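Long-range contacts in ferripyochelin binding protein (Salmonella enterica subsp. enterica serovar Typhimurium, PDB 3R3R), which binds zinc and, as a member of the gamma-class carbonic anhydrase family, may be a related metalloenzyme: residues D6-Y11 with V22-S27; R49-Y54 with V68-H73. One frame throughout, in Å; residues are numbered along the deposited sequence.

From the N terminus, the chain first lays down strand 8-9, an outermost strand of one parallel sheet, and then passes through 17-18 to strand 23-24, an edge strand of another sheet. Contact 1 closes this first loop at the corner before strand 29-31. Contact 2 follows in series, neither enclosing nor crossing it. It joins 47-50 and 68-70, successive strands of one sheet, so the loop between them is one full turn of the left-handed beta-helix. It also carries a zinc ligand. Strand 8-9 belongs to the same sheet. The contact centres lie about 15 Å apart, and the two contacts touch where the Tyr11 ring atom CD2 packs 3.4 Å from Asp51 O.

Contact 1: D6-Y11 with V22-S27; sequences DTLRPY and VMIDTS
Ile24 meets Thr7 and Leu8 at the first turn of a single-stranded left-handed beta-helix. The two segments belong to different faces of the helix: strand 8-9 is an edge strand of a parallel sheet and strand 23-24 an edge strand of a mixed one.

Along the second segment, Met23 turns to the other side of its strand, where it meets the C-terminal helix 158-182. Within 22-27, Ile24 packs most, with Thr7 as its main partner. Its CG1 lies beside the backbone N (chi1 -52°) and its CG2 beside the carbonyl carbon, and the two branches meet different partners. CG2 touches the Thr7 methyl CG2 at 3.5 Å, and CD1 reaches Leu8 CD2 at 4.0 Å. The Leu8 and Ile24 side chains cross at about a right angle. Both also touch Val30 of strand 29-31, which continues this apolar patch.

The bond to CB of Asp25 points away from 6-11, but the backbone O of Asp25 lies 3.6 Å from Thr7 CG2. Its carboxylate shapes the corner instead. Asp25 OD2 accepts from Ser27 N at 2.9 Å, forming an Asx turn. Ser27 OG donates to the same oxygen at 2.6 Å, and the two donors arrive from opposite faces of the carboxylate plane. Ser27 OG also has a hydrogen bond with Leu45 N on the next turn.

The bond to CB of Thr26 also points away, and Thr26 offers backbone to Thr7. The Thr7 hydroxyl OG1, anti to its own carbonyl carbon (chi1 -63°), comes within 3.2 Å of Thr26 O.

Contact 2: R49-Y54 with V68-H73; sequences RGDVNY and VLHVTH. With ZN (zinc ion), chain B.
His70 and Arg49 meet at the zinc site, on neighbouring strands of the left-handed beta-helix. The strand pairing includes a bond from Arg49 N to Leu69 O at 3.0 Å.

The tight part surrounds the His70 ring, which is held by polar bonds. Its ND1 binds the zinc ion at 2.1 Å, and its NE2 donates to Asp51 OD1 at 3.0 Å. That bond lies in the ring plane and uses the syn lone pair of OD1, with the carboxylate turned 73° from the ring. Asp51 OD1 also accepts from Val52 N, and Asp51 OD2 takes a salt bridge from Arg49 NH2 at 2.8 Å. The Arg49 chain bends at chi3, and the guanidinium lies with CZ over one face of the ring, offset toward the rim. The planes are 33° apart. Arg49 NH2 and His70 NE2 are 3.2 Å apart, but both are donors and do not bond to each other. Asp51 thus ties the ring to the guanidinium and probably helps fix the rotation of the metal ligand. Three waters bind the zinc ion alongside His70 and His99.

Beyond the ring, Val71 CG2 packs on Asn53 CB at 3.6 Å, and Asn53 ND2 donates to Thr72 O with an N-H...O angle of 172°. The solvent side is at the corner. There the exposed His73 meets Val52 by apolar touch alone, CB to CB at 3.6 Å, and the His73 ring extends outward from the segment 49-54.

In the fold, strand 68-70 lies between 47-50 and 97-99, the strand carrying His99. Val71 and Leu69 pack on Leu84 of strand 84-86, in a second sheet of the beta-helix.

Contact 1: D6-Y11 with V22-S27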
loop_
_atom_site.group_PDB
_atom_site.type_symbol
_atom_site.label_atom_id
_atom_site.label_comp_id
_atom_site.label_asym_id
_atom_site.label_seq_id
_atom_site.Cartn_x
_atom_site.Cartn_y
_atom_site.Cartn_z
ATOM N N ASP A 6 10.768 -4.915 -17.892
ATOM C CA ASP A 6 9.899 -5.889 -17.237
ATOM C C ASP A 6 9.019 -5.230 -16.164
ATOM O O ASP A 6 9.374 -4.192 -15.600
ATOM C CB ASP A 6 10.719 -7.043 -16.635
ATOM C CG ASP A 6 11.548 -7.797 -17.683
ATOM O OD1 ASP A 6 11.215 -7.728 -18.890
ATOM O OD2 ASP A 6 12.533 -8.465 -17.299
ATOM N N THR A 7 7.867 -5.839 -15.889
ATOM C CA THR A 7 6.995 -5.405 -14.798
ATOM C C THR A 7 7.667 -5.672 -13.439
ATOM O O THR A 7 7.654 -4.822 -12.554
ATOM C CB THR A 7 5.645 -6.150 -14.888
ATOM O OG1 THR A 7 4.993 -5.806 -16.121
ATOM C CG2 THR A 7 4.745 -5.814 -13.724
ATOM N N LEU A 8 8.252 -6.859 -13.277
ATOM C CA LEU A 8 9.014 -7.202 -12.078
ATOM C C LEU A 8 10.506 -7.047 -12.366
ATOM O O LEU A 8 11.011 -7.600 -13.340
ATOM C CB LEU A 8 8.743 -8.651 -11.632
ATOM C CG LEU A 8 7.290 -9.032 -11.358
ATOM C CD1 LEU A 8 7.129 -10.553 -11.218
ATOM C CD2 LEU A 8 6.801 -8.319 -10.125
ATOM N N ARG A 9 11.210 -6.298 -11.524
ATOM C CA ARG A 9 12.576 -5.884 -11.821
ATOM C C ARG A 9 13.502 -6.077 -10.637
ATOM O O ARG A 9 13.084 -5.970 -9.486
ATOM C CB ARG A 9 12.597 -4.402 -12.194
ATOM C CG ARG A 9 11.696 -4.002 -13.335
ATOM C CD ARG A 9 11.975 -2.558 -13.622
ATOM N NE ARG A 9 11.106 -1.989 -14.641
ATOM C CZ ARG A 9 11.167 -0.708 -14.991
ATOM N NH1 ARG A 9 12.070 0.071 -14.409
ATOM N NH2 ARG A 9 10.358 -0.202 -15.912
ATOM N N PRO A 10 14.784 -6.298 -10.918
ATOM C CA PRO A 10 15.781 -6.451 -9.858
ATOM C C PRO A 10 16.345 -5.118 -9.356
ATOM O O PRO A 10 16.344 -4.119 -10.077
ATOM C CB PRO A 10 16.890 -7.256 -10.560
ATOM C CG PRO A 10 16.830 -6.766 -11.963
ATOM C CD PRO A 10 15.347 -6.589 -12.248
ATOM N N TYR A 11 16.856 -5.120 -8.141
ATOM C CA TYR A 11 17.756 -4.088 -7.679
ATOM C C TYR A 11 18.856 -4.839 -6.946
ATOM O O TYR A 11 18.572 -5.533 -6.006
ATOM C CB TYR A 11 17.113 -3.064 -6.758
ATOM C CG TYR A 11 18.088 -2.021 -6.240
ATOM C CD1 TYR A 11 18.597 -1.044 -7.072
ATOM C CD2 TYR A 11 18.484 -2.011 -4.923
ATOM C CE1 TYR A 11 19.468 -0.104 -6.607
ATOM C CE2 TYR A 11 19.352 -1.074 -4.453
ATOM C CZ TYR A 11 19.841 -0.117 -5.295
ATOM O OH TYR A 11 20.704 0.830 -4.827
ATOM N N VAL A 22 -1.933 -13.366 -7.207
ATOM C CA VAL A 22 -1.544 -11.959 -7.183
ATOM C C VAL A 22 -1.723 -11.362 -8.571
ATOM O O VAL A 22 -1.288 -11.962 -9.562
ATOM C CB VAL A 22 -0.084 -11.797 -6.709
ATOM C CG1 VAL A 22 0.371 -10.336 -6.799
ATOM C CG2 VAL A 22 0.046 -12.278 -5.283
ATOM N N MET A 23 -2.373 -10.202 -8.652
ATOM C CA MET A 23 -2.413 -9.467 -9.907
ATOM C C MET A 23 -1.385 -8.338 -9.870
ATOM O O MET A 23 -1.381 -7.540 -8.938
ATOM C CB MET A 23 -3.790 -8.839 -10.135
ATOM C CG MET A 23 -3.875 -8.057 -11.439
ATOM S SD MET A 23 -5.454 -7.182 -11.619
ATOM C CE MET A 23 -5.306 -5.945 -10.332
ATOM N N ILE A 24 -0.510 -8.285 -10.869
ATOM C CA ILE A 24 0.349 -7.121 -11.050
ATOM C C ILE A 24 0.134 -6.607 -12.457
ATOM O O ILE A 24 0.506 -7.260 -13.433
ATOM C CB ILE A 24 1.839 -7.413 -10.821
ATOM C CG1 ILE A 24 2.053 -8.092 -9.463
ATOM C CG2 ILE A 24 2.640 -6.117 -10.898
ATOM C CD1 ILE A 24 3.014 -9.286 -9.504
ATOM N N ASP A 25 -0.489 -5.446 -12.579
ATOM C CA ASP A 25 -0.818 -4.958 -13.907
ATOM C C ASP A 25 0.435 -4.856 -14.762
ATOM O O ASP A 25 1.492 -4.441 -14.288
ATOM C CB ASP A 25 -1.458 -3.579 -13.854
ATOM C CG ASP A 25 -2.170 -3.259 -15.146
ATOM O OD1 ASP A 25 -3.287 -3.798 -15.315
ATOM O OD2 ASP A 25 -1.606 -2.554 -16.015
ATOM N N THR A 26 0.314 -5.173 -16.035
ATOM C CA THR A 26 1.452 -5.118 -16.936
ATOM C C THR A 26 2.028 -3.711 -17.050
ATOM O O THR A 26 3.155 -3.552 -17.439
ATOM C CB THR A 26 1.101 -5.616 -18.347
ATOM O OG1 THR A 26 0.043 -4.824 -18.888
ATOM C CG2 THR A 26 0.674 -7.066 -18.298
ATOM N N SER A 27 1.221 -2.701 -16.746
ATOM C CA SER A 27 1.671 -1.302 -16.882
ATOM C C SER A 27 2.358 -0.786 -15.616
ATOM O O SER A 27 2.821 0.344 -15.570
ATOM C CB SER A 27 0.496 -0.386 -17.235
ATOM O OG SER A 27 -0.369 -0.214 -16.119
#

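Contact 2: R49-Y54 with V68-H73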
loop_
_atom_site.group_PDB
_atom_site.type_symbol
_atom_site.label_atom_id
_atom_site.label_comp_id
_atom_site.label_asym_id
_atom_site.label_seq_id
_atom_site.Cartn_x
_atom_site.Cartn_y
_atom_site.Cartn_z
ATOM N N ARG A 49 8.752 0.586 -5.339
ATOM C CA ARG A 49 10.197 0.556 -5.485
ATOM C C ARG A 49 10.856 0.190 -4.157
ATOM O O ARG A 49 10.994 1.036 -3.268
ATOM C CB ARG A 49 10.699 1.893 -6.052
ATOM C CG ARG A 49 12.192 1.909 -6.360
ATOM C CD ARG A 49 12.577 2.890 -7.469
ATOM N NE ARG A 49 12.279 4.303 -7.200
ATOM C CZ ARG A 49 13.075 5.156 -6.546
ATOM N NH1 ARG A 49 12.719 6.437 -6.414
ATOM N NH2 ARG A 49 14.240 4.750 -6.034
ATOM N N GLY A 50 11.194 -1.085 -4.012
ATOM C CA GLY A 50 11.820 -1.585 -2.797
ATOM C C GLY A 50 13.314 -1.758 -2.986
ATOM O O GLY A 50 13.840 -2.860 -2.833
ATOM N N ASP A 51 13.998 -0.679 -3.331
ATOM C CA ASP A 51 15.427 -0.779 -3.600
ATOM C C ASP A 51 16.311 -0.501 -2.391
ATOM O O ASP A 51 17.030 -1.388 -1.947
ATOM C CB ASP A 51 15.831 0.079 -4.827
ATOM C CG ASP A 51 15.298 1.527 -4.790
ATOM O OD1 ASP A 51 14.780 2.010 -3.777
ATOM O OD2 ASP A 51 15.436 2.177 -5.835
ATOM N N VAL A 52 16.198 0.682 -1.815
ATOM C CA VAL A 52 17.010 1.069 -0.669
ATOM C C VAL A 52 16.428 0.558 0.648
ATOM O O VAL A 52 17.027 0.697 1.692
ATOM C CB VAL A 52 17.266 2.585 -0.628
ATOM C CG1 VAL A 52 17.947 3.019 -1.891
ATOM C CG2 VAL A 52 15.964 3.356 -0.426
ATOM N N ASN A 53 15.237 -0.020 0.572
ATOM C CA ASN A 53 14.646 -0.701 1.719
ATOM C C ASN A 53 13.517 -1.590 1.198
ATOM O O ASN A 53 13.166 -1.502 0.018
ATOM C CB ASN A 53 14.157 0.298 2.762
ATOM C CG ASN A 53 14.465 -0.143 4.167
ATOM O OD1 ASN A 53 14.290 -1.316 4.519
ATOM N ND2 ASN A 53 14.918 0.795 4.990
ATOM N N TYR A 54 12.980 -2.464 2.046
ATOM C CA TYR A 54 11.965 -3.401 1.579
ATOM C C TYR A 54 10.556 -2.841 1.688
ATOM O O TYR A 54 10.283 -1.892 2.450
ATOM C CB TYR A 54 12.057 -4.746 2.312
ATOM C CG TYR A 54 11.574 -4.746 3.742
ATOM C CD1 TYR A 54 10.253 -5.038 4.037
ATOM C CD2 TYR A 54 12.440 -4.473 4.801
ATOM C CE1 TYR A 54 9.793 -5.061 5.334
ATOM C CE2 TYR A 54 11.984 -4.490 6.128
ATOM C CZ TYR A 54 10.648 -4.786 6.375
ATOM O OH TYR A 54 10.149 -4.817 7.658
ATOM N N VAL A 68 2.220 5.506 -5.776
ATOM C CA VAL A 68 3.665 5.322 -5.710
ATOM C C VAL A 68 4.030 4.957 -4.286
ATOM O O VAL A 68 3.617 5.652 -3.345
ATOM C CB VAL A 68 4.451 6.583 -6.164
ATOM C CG1 VAL A 68 5.961 6.393 -5.917
ATOM C CG2 VAL A 68 4.181 6.877 -7.648
ATOM N N LEU A 69 4.817 3.885 -4.155
ATOM C CA LEU A 69 5.247 3.350 -2.868
ATOM C C LEU A 69 6.770 3.336 -2.850
ATOM O O LEU A 69 7.399 2.717 -3.724
ATOM C CB LEU A 69 4.719 1.919 -2.701
ATOM C CG LEU A 69 3.270 1.744 -2.219
ATOM C CD1 LEU A 69 2.251 2.390 -3.167
ATOM C CD2 LEU A 69 2.961 0.273 -2.044
ATOM N N HIS A 70 7.360 4.027 -1.873
ATOM C CA HIS A 70 8.809 4.024 -1.725
ATOM C C HIS A 70 9.178 4.048 -0.233
ATOM O O HIS A 70 8.311 3.910 0.636
ATOM C CB HIS A 70 9.439 5.172 -2.535
ATOM C CG HIS A 70 10.920 5.035 -2.734
ATOM N ND1 HIS A 70 11.808 6.071 -2.526
ATOM C CD2 HIS A 70 11.671 3.968 -3.109
ATOM C CE1 HIS A 70 13.037 5.651 -2.773
ATOM N NE2 HIS A 70 12.981 4.381 -3.129
ATOM N N VAL A 71 10.476 4.174 0.033
ATOM C CA VAL A 71 11.077 3.857 1.321
ATOM C C VAL A 71 12.311 4.739 1.517
ATOM O O VAL A 71 12.834 5.298 0.543
ATOM C CB VAL A 71 11.522 2.376 1.350
ATOM C CG1 VAL A 71 10.308 1.448 1.429
ATOM C CG2 VAL A 71 12.411 2.026 0.135
ATOM N N THR A 72 12.781 4.862 2.761
ATOM C CA THR A 72 13.992 5.621 3.053
ATOM C C THR A 72 15.164 4.674 3.310
ATOM O O THR A 72 15.033 3.636 3.978
ATOM C CB THR A 72 13.759 6.591 4.244
ATOM O OG1 THR A 72 12.852 7.612 3.809
ATOM C CG2 THR A 72 15.051 7.277 4.692
ATOM N N HIS A 73 16.310 5.040 2.753
ATOM C CA HIS A 73 17.533 4.252 2.836
ATOM C C HIS A 73 18.099 4.173 4.245
ATOM O O HIS A 73 17.745 4.960 5.141
ATOM C CB HIS A 73 18.571 4.842 1.871
ATOM C CG HIS A 73 19.236 6.090 2.370
ATOM N ND1 HIS A 73 18.593 7.310 2.415
ATOM C CD2 HIS A 73 20.496 6.311 2.817
ATOM C CE1 HIS A 73 19.427 8.226 2.876
ATOM N NE2 HIS A 73 20.582 7.643 3.141
HETATM ZN ZN ZN B . 11.511 8.063 -1.859
HETATM O O HOH W 1 13.256 7.950 -0.367
HETATM O O HOH W 2 13.189 8.920 -2.491
HETATM O O HOH W 3 11.556 10.189 -0.936
#